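PDB 2DUM: hypothetical protein PH0823 from Pyrococcus horikoshii, which is of unknown function but belongs to the universal stress protein A family, an alpha/beta family in which some members bind ATP. Local coordinates for residues A[23-26]-A[27-31]; A[81-84]-A[85-89]; A[110-113]-A[114-117]; A[134-138]-A[139-143]. All coordinates share one frame; numbering follows the deposited sequence.

Contact 1 (A[23-26]-A[27-31]); sequences EVFE and KRNKM
K27, R28 and N29 donate their backbone N-H groups to the carbonyl oxygens of E23, V24 and F25, completing the last turn of helix 16-28 before the chain leaves helical geometry at N29. The final bond of this run, N29 N to F25 O, spans 2.6 Å. Four residues apart, F25 and N29 also lie side by side and point the same way. The backbone at N29 sets CB over the middle of the F25 ring, 3.7 Å from the centroid and almost on the ring normal: a CH-pi contact. With CG anti to the nitrogen (chi1 179°) the amide is carried over the same face, inclined by 32° to the ring, with ND2 3.3 Å from F25 CE2. One residue earlier, R28 runs alongside V24, its CD 3.4 Å from V24 CG1, and that methyl reaches the edge of the guanidinium in its plane. The charged end of R28 is held by D158, while E26 reaches R92. The N29 amide is tied to M31 twice. Its OD1 accepts M31 N at 2.8 Å from above the amide plane, and its ND2 gives a hydrogen bond to M31 O at 3.0 Å. Two bonds thus fix the rotation of the group that lies on the phenyl ring. F91 stacks on F25; M4 of the second subunit packs there too, and its N gives N29 OD1 a weak bond. An Asx turn at a helix end, as here, leads the chain out of the helix of the beta-alpha-beta unit formed by strand 7-11, helix 16-28 and strand 35-43.

Contact 2 (A[81-84]-A[85-89]); sequences QEKA and EEVKR
K83, A84 and V87 make up the close-packed side of this contact, and the acidic residues E82, E85 and E86 its looser outer side. On the packed side V87 CG2 sits 3.2 Å from K83 O, one turn back, and 3.9 Å from K83 CG. The lysine leaves with CG anti to the backbone nitrogen (chi1 175°) and stays extended, which carries NZ to a hydrogen bond with T12 OG1 and a cation-pi contact with Y19. V87 lies on V36 and L38 of strand 35-43, and A84 on T98 of strand 95-103, so this side of the helix packs on the sheet. E86 crosses the base of the lysine obliquely: its chain bends at chi2 to bring OE1 within 3.4 Å of K83 CG, a carbon contact and not a salt bridge, since K83 NZ remains 6.2 Å from E86 OE2. Further out, E82 OE2 and E86 OE1 are 4.9 Å apart, two like charges that may raise each other's proton affinity slightly. The backbone is slack through the whole contact. E85 N and E86 N lack the regular i to i-4 bond, E85 N making only a weak one to E82 O, and those that follow are weak: V87 N to K83 O is 3.4 Å and K88 N to A84 O 3.5 Å. The helix is kinked at this point, its inner side buried and its outer side carboxylate-rich. Such two-sidedness belongs to the amphipathic helices of an alpha/beta sandwich, here the long helix 69-90 lying on a face of the parallel sheet.

Contact 3 (A[110-113]-A[114-117]); sequences VKVA and EEEN
E115 sets its CG opposite its carbonyl carbon and beside its own nitrogen (chi1 -62°), and this lays the extended chain back along the helix, where CG comes 3.1 Å from K111 O. E114 makes the other choice, CG anti to nitrogen, and then folds at chi2 (80°) to swing its carboxylate toward V110. A water spans that gap, donating to V110 O at 2.7 Å and to E114 OE1 at 2.9 Å. V110 O therefore takes two donors, for E114 N also reaches it at 3.2 Å, from above the carbonyl plane. K111 O, by contrast, receives E115 N in its plane, while the carbons of the E115 side chain shelter it. At the last turn E116 N divides its hydrogen between V112 O, at 3.2 Å, and A113 O, a weak second acceptor at 3.3 Å. The E116 chain, bent at chi2, passes across V112, with OE1 4.1 Å from V112 CG1. The charged ends of E115 and K111 find partners beyond the contact: E115 pairs with R101, and K111 with E108 and D107. N117 ND2 is hydrogen-bonded to D158 of the second subunit, whose carboxylate also comes close to that of E114, an encounter of like charges that might favour protonation of one. V112, buried, rests on L9 and I99 of the sheet. The bifurcated bond at E116 comes at the carboxyl end of helix 105-115, the crossover helix that takes the chain from edge strand 95-103 to strand 120-124, across the middle of a parallel sheet of strand order 3-2-1-4-5.

Contact 4 (A[134-138]-A[139-143]); sequences EFLGS and TVMRV
S138 O accepts the backbone N-H of R142 at 3.1 Å and is pressed upon by the rest of that arginine. It lies in the first turn of helix 138-146, with G137 at the N-cap position, and the Gly-Ser pair recalls the family's glycine-rich loop, which in ATP-binding relatives embraces the phosphates; whether this protein does so is not established. The R142 amide comes from above the carbonyl plane of S138. Its side chain runs past the same oxygen, with CB at 3.3 Å, and bends at chi3 (-119°), which returns the guanidinium so that S138 O lies 3.1 Å above one face, offset toward the rim. S138 OG is likewise close to NH1, but at an angle too poor for a hydrogen bond. G137 O has a weaker hold: M141 N points to it over 3.5 Å. M141 turns CG beside its own nitrogen (chi1 -76°), which places CG beside the same oxygen. From there the methionine crosses L136 at about a right angle, though the placing of its CE against L136 is doubtful. V140, buried, sets CB 3.8 Å from G137 O. Outside the turn, W106 of helix 105-115 touches R142 and V143, while L144 of the second subunit packs on L136. E134, earlier in the loop, forms salt bridges to R145 and K146 of that subunit. At the backbone angles of G137 a CB would jam against L136 O, so the position calls for glycine, and its N is poised over the centre of the F135 ring, 3.7 Å above the plane.

How the contacts relate
The four contacts follow one another along the chain and fall into two touching pairs. Contacts 1 and 2, with centres 15 Å apart, meet where E26 OE2 comes 3.8 Å from R89 O. Contacts 3 and 4, with centres 19 Å apart, are joined by V110 CG2 and V143 CG1, also at 3.8 Å. Contacts 2 and 4 lie on opposite sides of the chain's centre, about 24 Å between their centres. Contacts 1, 3 and 4 all reach the second subunit, and D158 connects two of them: it pairs with R28 of its own chain, while D158 of the second subunit holds N117. Any likeness of contact 4 to a nucleotide site rests on sequence only.

Contact 1 (A[23-26]-A[27-31])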
loop_
_atom_site.group_PDB
_atom_site.type_symbol
_atom_site.label_atom_id
_atom_site.label_comp_id
_atom_site.label_asym_id
_atom_site.label_seq_id
_atom_site.Cartn_x
_atom_site.Cartn_y
_atom_site.Cartn_z
ATOM N N GLU A 23 -4.501 -10.040 11.952
ATOM C CA GLU A 23 -5.277 -11.186 11.369
ATOM C C GLU A 23 -5.354 -11.082 9.849
ATOM O O GLU A 23 -4.923 -11.995 9.107
ATOM C CB GLU A 23 -6.700 -11.258 11.894
ATOM C CG GLU A 23 -6.757 -11.748 13.322
ATOM C CD GLU A 23 -7.824 -11.016 14.196
ATOM O OE1 GLU A 23 -8.143 -9.807 13.988
ATOM O OE2 GLU A 23 -8.338 -11.653 15.142
ATOM N N VAL A 24 -5.869 -9.943 9.383
ATOM C CA VAL A 24 -6.106 -9.816 7.975
ATOM C C VAL A 24 -4.825 -10.164 7.246
ATOM O O VAL A 24 -4.912 -10.918 6.313
ATOM C CB VAL A 24 -6.532 -8.432 7.615
ATOM C CG1 VAL A 24 -7.104 -8.442 6.276
ATOM C CG2 VAL A 24 -7.520 -7.947 8.621
ATOM N N PHE A 25 -3.645 -9.668 7.677
ATOM C CA PHE A 25 -2.453 -9.972 6.942
ATOM C C PHE A 25 -2.306 -11.425 7.021
ATOM O O PHE A 25 -2.028 -12.083 6.018
ATOM C CB PHE A 25 -1.249 -9.375 7.547
ATOM C CG PHE A 25 -0.023 -9.490 6.668
ATOM C CD1 PHE A 25 0.089 -8.780 5.500
ATOM C CD2 PHE A 25 1.054 -10.280 7.017
ATOM C CE1 PHE A 25 1.221 -8.888 4.682
ATOM C CE2 PHE A 25 2.229 -10.358 6.167
ATOM C CZ PHE A 25 2.275 -9.679 5.007
ATOM N N GLU A 26 -2.577 -11.959 8.214
ATOM C CA GLU A 26 -2.393 -13.389 8.479
ATOM C C GLU A 26 -3.204 -14.257 7.559
ATOM O O GLU A 26 -2.658 -15.196 6.996
ATOM C CB GLU A 26 -2.664 -13.722 9.944
ATOM C CG GLU A 26 -3.219 -15.179 10.213
ATOM C CD GLU A 26 -2.098 -16.269 10.283
ATOM O OE1 GLU A 26 -1.923 -16.985 9.245
ATOM O OE2 GLU A 26 -1.389 -16.390 11.353
ATOM N N LYS A 27 -4.489 -13.892 7.372
ATOM C CA LYS A 27 -5.439 -14.584 6.394
ATOM C C LYS A 27 -5.243 -14.314 4.899
ATOM O O LYS A 27 -5.081 -15.248 4.100
ATOM C CB LYS A 27 -6.902 -14.407 6.749
ATOM C CG LYS A 27 -7.683 -15.748 6.566
ATOM C CD LYS A 27 -7.010 -16.822 5.468
ATOM C CE LYS A 27 -7.999 -17.849 4.693
ATOM N NZ LYS A 27 -8.579 -17.295 3.342
ATOM N N ARG A 28 -5.214 -13.028 4.555
ATOM C CA ARG A 28 -4.834 -12.543 3.232
ATOM C C ARG A 28 -3.533 -13.076 2.761
ATOM O O ARG A 28 -3.493 -13.635 1.680
ATOM C CB ARG A 28 -4.766 -11.019 3.218
ATOM C CG ARG A 28 -6.081 -10.428 3.570
ATOM C CD ARG A 28 -6.264 -9.048 3.064
ATOM N NE ARG A 28 -7.580 -8.869 2.398
ATOM C CZ ARG A 28 -7.819 -9.136 1.103
ATOM N NH1 ARG A 28 -9.037 -8.925 0.618
ATOM N NH2 ARG A 28 -6.843 -9.621 0.297
ATOM N N ASN A 29 -2.477 -12.914 3.564
ATOM C CA ASN A 29 -1.088 -13.246 3.094
ATOM C C ASN A 29 -0.607 -14.640 3.309
ATOM O O ASN A 29 -0.769 -15.183 4.445
ATOM C CB ASN A 29 0.000 -12.379 3.744
ATOM C CG ASN A 29 1.392 -12.759 3.277
ATOM O OD1 ASN A 29 1.654 -12.843 2.069
ATOM N ND2 ASN A 29 2.293 -12.987 4.219
ATOM N N LYS A 30 0.049 -15.178 2.265
ATOM C CA LYS A 30 0.830 -16.406 2.474
ATOM C C LYS A 30 2.340 -16.447 2.169
ATOM O O LYS A 30 2.993 -17.477 2.352
ATOM C CB LYS A 30 0.100 -17.615 1.908
ATOM C CG LYS A 30 -0.825 -18.182 2.961
ATOM C CD LYS A 30 -1.728 -19.288 2.417
ATOM C CE LYS A 30 -3.155 -19.015 2.891
ATOM N NZ LYS A 30 -3.691 -17.748 2.247
ATOM N N MET A 31 2.920 -15.343 1.741
ATOM C CA MET A 31 4.343 -15.335 1.319
ATOM C C MET A 31 5.132 -15.125 2.605
ATOM O O MET A 31 4.536 -14.873 3.714
ATOM C CB MET A 31 4.669 -14.225 0.289
ATOM C CG MET A 31 3.740 -14.145 -0.935
ATOM S SD MET A 31 4.399 -13.108 -2.166
ATOM C CE MET A 31 4.782 -11.690 -1.225
#

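Contact 2 (A[81-84]-A[85-89])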
loop_
_atom_site.group_PDB
_atom_site.type_symbol
_atom_site.label_atom_id
_atom_site.label_comp_id
_atom_site.label_asym_id
_atom_site.label_seq_id
_atom_site.Cartn_x
_atom_site.Cartn_y
_atom_site.Cartn_z
ATOM N N GLN A 81 6.489 -6.530 23.534
ATOM C CA GLN A 81 7.486 -7.551 23.438
ATOM C C GLN A 81 6.832 -8.913 23.647
ATOM O O GLN A 81 7.411 -9.963 23.395
ATOM C CB GLN A 81 8.755 -7.270 24.273
ATOM C CG GLN A 81 10.051 -7.959 23.666
ATOM C CD GLN A 81 10.091 -9.583 23.780
ATOM O OE1 GLN A 81 10.265 -10.156 24.910
ATOM N NE2 GLN A 81 9.927 -10.292 22.608
ATOM N N GLU A 82 5.572 -8.931 23.980
ATOM C CA GLU A 82 4.995 -10.227 23.886
ATOM C C GLU A 82 4.186 -10.445 22.575
ATOM O O GLU A 82 4.088 -11.560 22.124
ATOM C CB GLU A 82 4.298 -10.578 25.202
ATOM C CG GLU A 82 3.015 -9.735 25.494
ATOM C CD GLU A 82 1.738 -10.333 24.813
ATOM O OE1 GLU A 82 0.828 -10.848 25.554
ATOM O OE2 GLU A 82 1.673 -10.308 23.546
ATOM N N LYS A 83 3.661 -9.386 21.954
ATOM C CA LYS A 83 2.966 -9.419 20.640
ATOM C C LYS A 83 4.013 -9.525 19.554
ATOM O O LYS A 83 3.724 -9.618 18.388
ATOM C CB LYS A 83 2.167 -8.107 20.461
ATOM C CG LYS A 83 1.460 -7.854 19.148
ATOM C CD LYS A 83 0.940 -6.382 19.024
ATOM C CE LYS A 83 0.254 -5.974 17.570
ATOM N NZ LYS A 83 -0.828 -4.803 17.345
ATOM N N ALA A 84 5.268 -9.429 19.978
ATOM C CA ALA A 84 6.443 -9.681 19.146
ATOM C C ALA A 84 6.258 -11.015 18.551
ATOM O O ALA A 84 6.433 -11.179 17.375
ATOM C CB ALA A 84 7.696 -9.718 19.969
ATOM N N GLU A 85 5.911 -11.988 19.365
ATOM C CA GLU A 85 5.971 -13.350 18.871
ATOM C C GLU A 85 4.705 -13.897 18.156
ATOM O O GLU A 85 4.787 -14.946 17.539
ATOM C CB GLU A 85 6.583 -14.312 19.920
ATOM C CG GLU A 85 7.113 -15.705 19.374
ATOM C CD GLU A 85 8.471 -15.704 18.541
ATOM O OE1 GLU A 85 9.475 -14.933 18.842
ATOM O OE2 GLU A 85 8.508 -16.547 17.577
ATOM N N GLU A 86 3.583 -13.192 18.172
ATOM C CA GLU A 86 2.443 -13.632 17.311
ATOM C C GLU A 86 2.366 -12.895 15.901
ATOM O O GLU A 86 1.935 -13.448 14.844
ATOM C CB GLU A 86 1.119 -13.707 18.119
ATOM C CG GLU A 86 -0.141 -13.015 17.517
ATOM C CD GLU A 86 -0.467 -11.578 18.056
ATOM O OE1 GLU A 86 0.331 -11.016 18.852
ATOM O OE2 GLU A 86 -1.533 -10.997 17.662
ATOM N N VAL A 87 2.839 -11.667 15.867
ATOM C CA VAL A 87 3.146 -11.074 14.582
ATOM C C VAL A 87 4.182 -11.862 13.684
ATOM O O VAL A 87 3.970 -12.085 12.480
ATOM C CB VAL A 87 3.565 -9.656 14.810
ATOM C CG1 VAL A 87 3.953 -9.020 13.490
ATOM C CG2 VAL A 87 2.455 -8.983 15.542
ATOM N N LYS A 88 5.293 -12.256 14.284
ATOM C CA LYS A 88 6.296 -12.980 13.597
ATOM C C LYS A 88 5.565 -14.121 12.953
ATOM O O LYS A 88 5.750 -14.464 11.775
ATOM C CB LYS A 88 7.304 -13.500 14.618
ATOM C CG LYS A 88 8.452 -14.281 13.946
ATOM C CD LYS A 88 9.587 -14.740 14.891
ATOM C CE LYS A 88 10.535 -15.640 14.103
ATOM N NZ LYS A 88 11.721 -16.076 14.928
ATOM N N ARG A 89 4.675 -14.672 13.743
ATOM C CA ARG A 89 3.931 -15.850 13.345
ATOM C C ARG A 89 2.839 -15.579 12.336
ATOM O O ARG A 89 2.452 -16.484 11.599
ATOM C CB ARG A 89 3.295 -16.504 14.576
ATOM C CG ARG A 89 3.031 -17.988 14.439
ATOM C CD ARG A 89 2.403 -18.606 15.656
ATOM N NE ARG A 89 1.745 -19.783 15.124
ATOM C CZ ARG A 89 0.448 -19.855 14.816
ATOM N NH1 ARG A 89 -0.334 -18.811 15.077
ATOM N NH2 ARG A 89 -0.073 -20.968 14.256
#

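Contact 3 (A[110-113]-A[114-117])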
loop_
_atom_site.group_PDB
_atom_site.type_symbol
_atom_site.label_atom_id
_atom_site.label_comp_id
_atom_site.label_asym_id
_atom_site.label_seq_id
_atom_site.Cartn_x
_atom_site.Cartn_y
_atom_site.Cartn_z
ATOM N N VAL A 110 8.088 7.428 9.916
ATOM C CA VAL A 110 8.807 7.756 8.723
ATOM C C VAL A 110 10.325 7.819 9.000
ATOM O O VAL A 110 11.200 7.485 8.179
ATOM C CB VAL A 110 8.336 9.092 8.247
ATOM C CG1 VAL A 110 9.211 9.549 7.086
ATOM C CG2 VAL A 110 6.903 8.996 7.840
ATOM N N LYS A 111 10.618 8.275 10.201
ATOM C CA LYS A 111 12.005 8.398 10.634
ATOM C C LYS A 111 12.597 7.020 10.658
ATOM O O LYS A 111 13.588 6.778 10.001
ATOM C CB LYS A 111 12.162 9.179 11.973
ATOM C CG LYS A 111 12.743 10.608 11.765
ATOM C CD LYS A 111 12.115 11.713 12.588
ATOM C CE LYS A 111 12.551 11.574 14.024
ATOM N NZ LYS A 111 11.736 12.476 14.921
ATOM N N VAL A 112 11.948 6.111 11.353
ATOM C CA VAL A 112 12.435 4.750 11.483
ATOM C C VAL A 112 12.373 3.981 10.160
ATOM O O VAL A 112 13.230 3.167 9.894
ATOM C CB VAL A 112 11.584 3.966 12.494
ATOM C CG1 VAL A 112 11.777 2.459 12.332
ATOM C CG2 VAL A 112 11.848 4.417 13.970
ATOM N N ALA A 113 11.366 4.207 9.325
ATOM C CA ALA A 113 11.372 3.541 8.055
ATOM C C ALA A 113 12.715 3.806 7.469
ATOM O O ALA A 113 13.479 2.871 7.263
ATOM C CB ALA A 113 10.320 4.075 7.185
ATOM N N GLU A 114 13.026 5.082 7.275
ATOM C CA GLU A 114 14.163 5.440 6.426
ATOM C C GLU A 114 15.491 4.970 6.941
ATOM O O GLU A 114 16.397 4.653 6.146
ATOM C CB GLU A 114 14.247 6.942 6.123
ATOM C CG GLU A 114 14.989 7.209 4.797
ATOM C CD GLU A 114 14.063 6.997 3.561
ATOM O OE1 GLU A 114 12.825 7.336 3.641
ATOM O OE2 GLU A 114 14.563 6.485 2.496
ATOM N N GLU A 115 15.573 4.963 8.261
ATOM C CA GLU A 115 16.782 4.637 8.977
ATOM C C GLU A 115 17.131 3.151 9.045
ATOM O O GLU A 115 18.302 2.833 9.259
ATOM C CB GLU A 115 16.692 5.057 10.449
ATOM C CG GLU A 115 16.527 6.504 10.837
ATOM C CD GLU A 115 16.096 6.599 12.306
ATOM O OE1 GLU A 115 15.851 7.724 12.796
ATOM O OE2 GLU A 115 15.977 5.539 12.994
ATOM N N GLU A 116 16.161 2.237 9.017
ATOM C CA GLU A 116 16.525 0.854 8.909
ATOM C C GLU A 116 16.488 0.300 7.524
ATOM O O GLU A 116 16.418 -0.935 7.368
ATOM C CB GLU A 116 15.632 -0.017 9.729
ATOM C CG GLU A 116 16.380 -0.537 10.878
ATOM C CD GLU A 116 16.567 0.591 11.763
ATOM O OE1 GLU A 116 15.719 1.506 11.551
ATOM O OE2 GLU A 116 17.537 0.573 12.580
ATOM N N ASN A 117 16.543 1.194 6.545
ATOM C CA ASN A 117 16.406 0.839 5.190
ATOM C C ASN A 117 15.507 -0.399 5.044
ATOM O O ASN A 117 15.958 -1.530 4.768
ATOM C CB ASN A 117 17.751 0.667 4.553
ATOM C CG ASN A 117 17.632 0.656 3.063
ATOM O OD1 ASN A 117 18.373 -0.042 2.360
ATOM N ND2 ASN A 117 16.621 1.372 2.549
HETATM O O HOH W 1 10.696 6.889 5.543
#

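Contact 4 (A[134-138]-A[139-143])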
loop_
_atom_site.group_PDB
_atom_site.type_symbol
_atom_site.label_atom_id
_atom_site.label_comp_id
_atom_site.label_asym_id
_atom_site.label_seq_id
_atom_site.Cartn_x
_atom_site.Cartn_y
_atom_site.Cartn_z
ATOM N N GLU A 134 -13.804 3.314 4.862
ATOM C CA GLU A 134 -13.512 4.565 4.142
ATOM C C GLU A 134 -12.805 5.589 4.975
ATOM O O GLU A 134 -11.999 6.386 4.451
ATOM C CB GLU A 134 -14.752 5.164 3.481
ATOM C CG GLU A 134 -15.082 4.473 2.158
ATOM C CD GLU A 134 -16.031 5.253 1.295
ATOM O OE1 GLU A 134 -16.807 4.602 0.543
ATOM O OE2 GLU A 134 -15.978 6.509 1.379
ATOM N N PHE A 135 -13.108 5.596 6.274
ATOM C CA PHE A 135 -12.345 6.495 7.138
ATOM C C PHE A 135 -10.903 6.016 6.926
ATOM O O PHE A 135 -10.576 4.832 7.214
ATOM C CB PHE A 135 -12.775 6.593 8.659
ATOM C CG PHE A 135 -11.797 7.467 9.515
ATOM C CD1 PHE A 135 -11.507 8.823 9.152
ATOM C CD2 PHE A 135 -11.096 6.925 10.617
ATOM C CE1 PHE A 135 -10.539 9.638 9.892
ATOM C CE2 PHE A 135 -10.128 7.734 11.366
ATOM C CZ PHE A 135 -9.868 9.080 11.006
ATOM N N LEU A 136 -10.075 6.900 6.360
ATOM C CA LEU A 136 -8.725 6.523 6.133
ATOM C C LEU A 136 -7.848 6.435 7.363
ATOM O O LEU A 136 -7.157 5.470 7.548
ATOM C CB LEU A 136 -8.075 7.354 5.065
ATOM C CG LEU A 136 -7.174 6.265 4.489
ATOM C CD1 LEU A 136 -7.999 4.939 4.104
ATOM C CD2 LEU A 136 -6.195 6.803 3.399
ATOM N N GLY A 137 -7.838 7.400 8.238
ATOM C CA GLY A 137 -6.767 7.365 9.218
ATOM C C GLY A 137 -5.881 8.463 8.721
ATOM O O GLY A 137 -5.683 8.619 7.515
ATOM N N SER A 138 -5.413 9.290 9.637
ATOM C CA SER A 138 -4.624 10.446 9.242
ATOM C C SER A 138 -3.151 10.319 9.696
ATOM O O SER A 138 -2.283 11.046 9.138
ATOM C CB SER A 138 -5.247 11.735 9.760
ATOM O OG SER A 138 -4.495 12.252 10.868
ATOM N N THR A 139 -2.861 9.435 10.682
ATOM C CA THR A 139 -1.501 8.915 10.751
ATOM C C THR A 139 -1.145 8.291 9.392
ATOM O O THR A 139 -0.063 8.562 8.838
ATOM C CB THR A 139 -1.165 7.932 11.953
ATOM O OG1 THR A 139 0.081 8.357 12.539
ATOM C CG2 THR A 139 -0.965 6.449 11.513
ATOM N N VAL A 140 -2.074 7.501 8.857
ATOM C CA VAL A 140 -1.853 6.759 7.650
ATOM C C VAL A 140 -1.519 7.704 6.519
ATOM O O VAL A 140 -0.368 7.812 6.112
ATOM C CB VAL A 140 -3.044 5.886 7.354
ATOM C CG1 VAL A 140 -2.817 5.147 6.097
ATOM C CG2 VAL A 140 -3.294 4.894 8.491
ATOM N N MET A 141 -2.522 8.396 6.034
ATOM C CA MET A 141 -2.329 9.531 5.200
ATOM C C MET A 141 -0.962 10.278 5.337
ATOM O O MET A 141 -0.300 10.624 4.318
ATOM C CB MET A 141 -3.443 10.518 5.498
ATOM C CG MET A 141 -4.794 10.170 4.919
ATOM S SD MET A 141 -4.757 9.744 3.150
ATOM C CE MET A 141 -6.553 9.878 2.812
ATOM N N ARG A 142 -0.545 10.580 6.562
ATOM C CA ARG A 142 0.650 11.396 6.703
ATOM C C ARG A 142 1.981 10.640 6.443
ATOM O O ARG A 142 2.920 11.178 5.800
ATOM C CB ARG A 142 0.632 12.192 8.006
ATOM C CG ARG A 142 -0.211 13.508 7.881
ATOM C CD ARG A 142 -0.010 14.643 9.024
ATOM N NE ARG A 142 -1.291 14.894 9.727
ATOM C CZ ARG A 142 -1.796 14.128 10.718
ATOM N NH1 ARG A 142 -2.969 14.426 11.256
ATOM N NH2 ARG A 142 -1.130 13.063 11.198
ATOM N N VAL A 143 2.068 9.396 6.910
ATOM C CA VAL A 143 3.148 8.536 6.440
ATOM C C VAL A 143 3.034 8.402 4.922
ATOM O O VAL A 143 3.994 8.757 4.220
ATOM C CB VAL A 143 3.177 7.155 7.106
ATOM C CG1 VAL A 143 4.360 6.416 6.678
ATOM C CG2 VAL A 143 3.253 7.320 8.546
#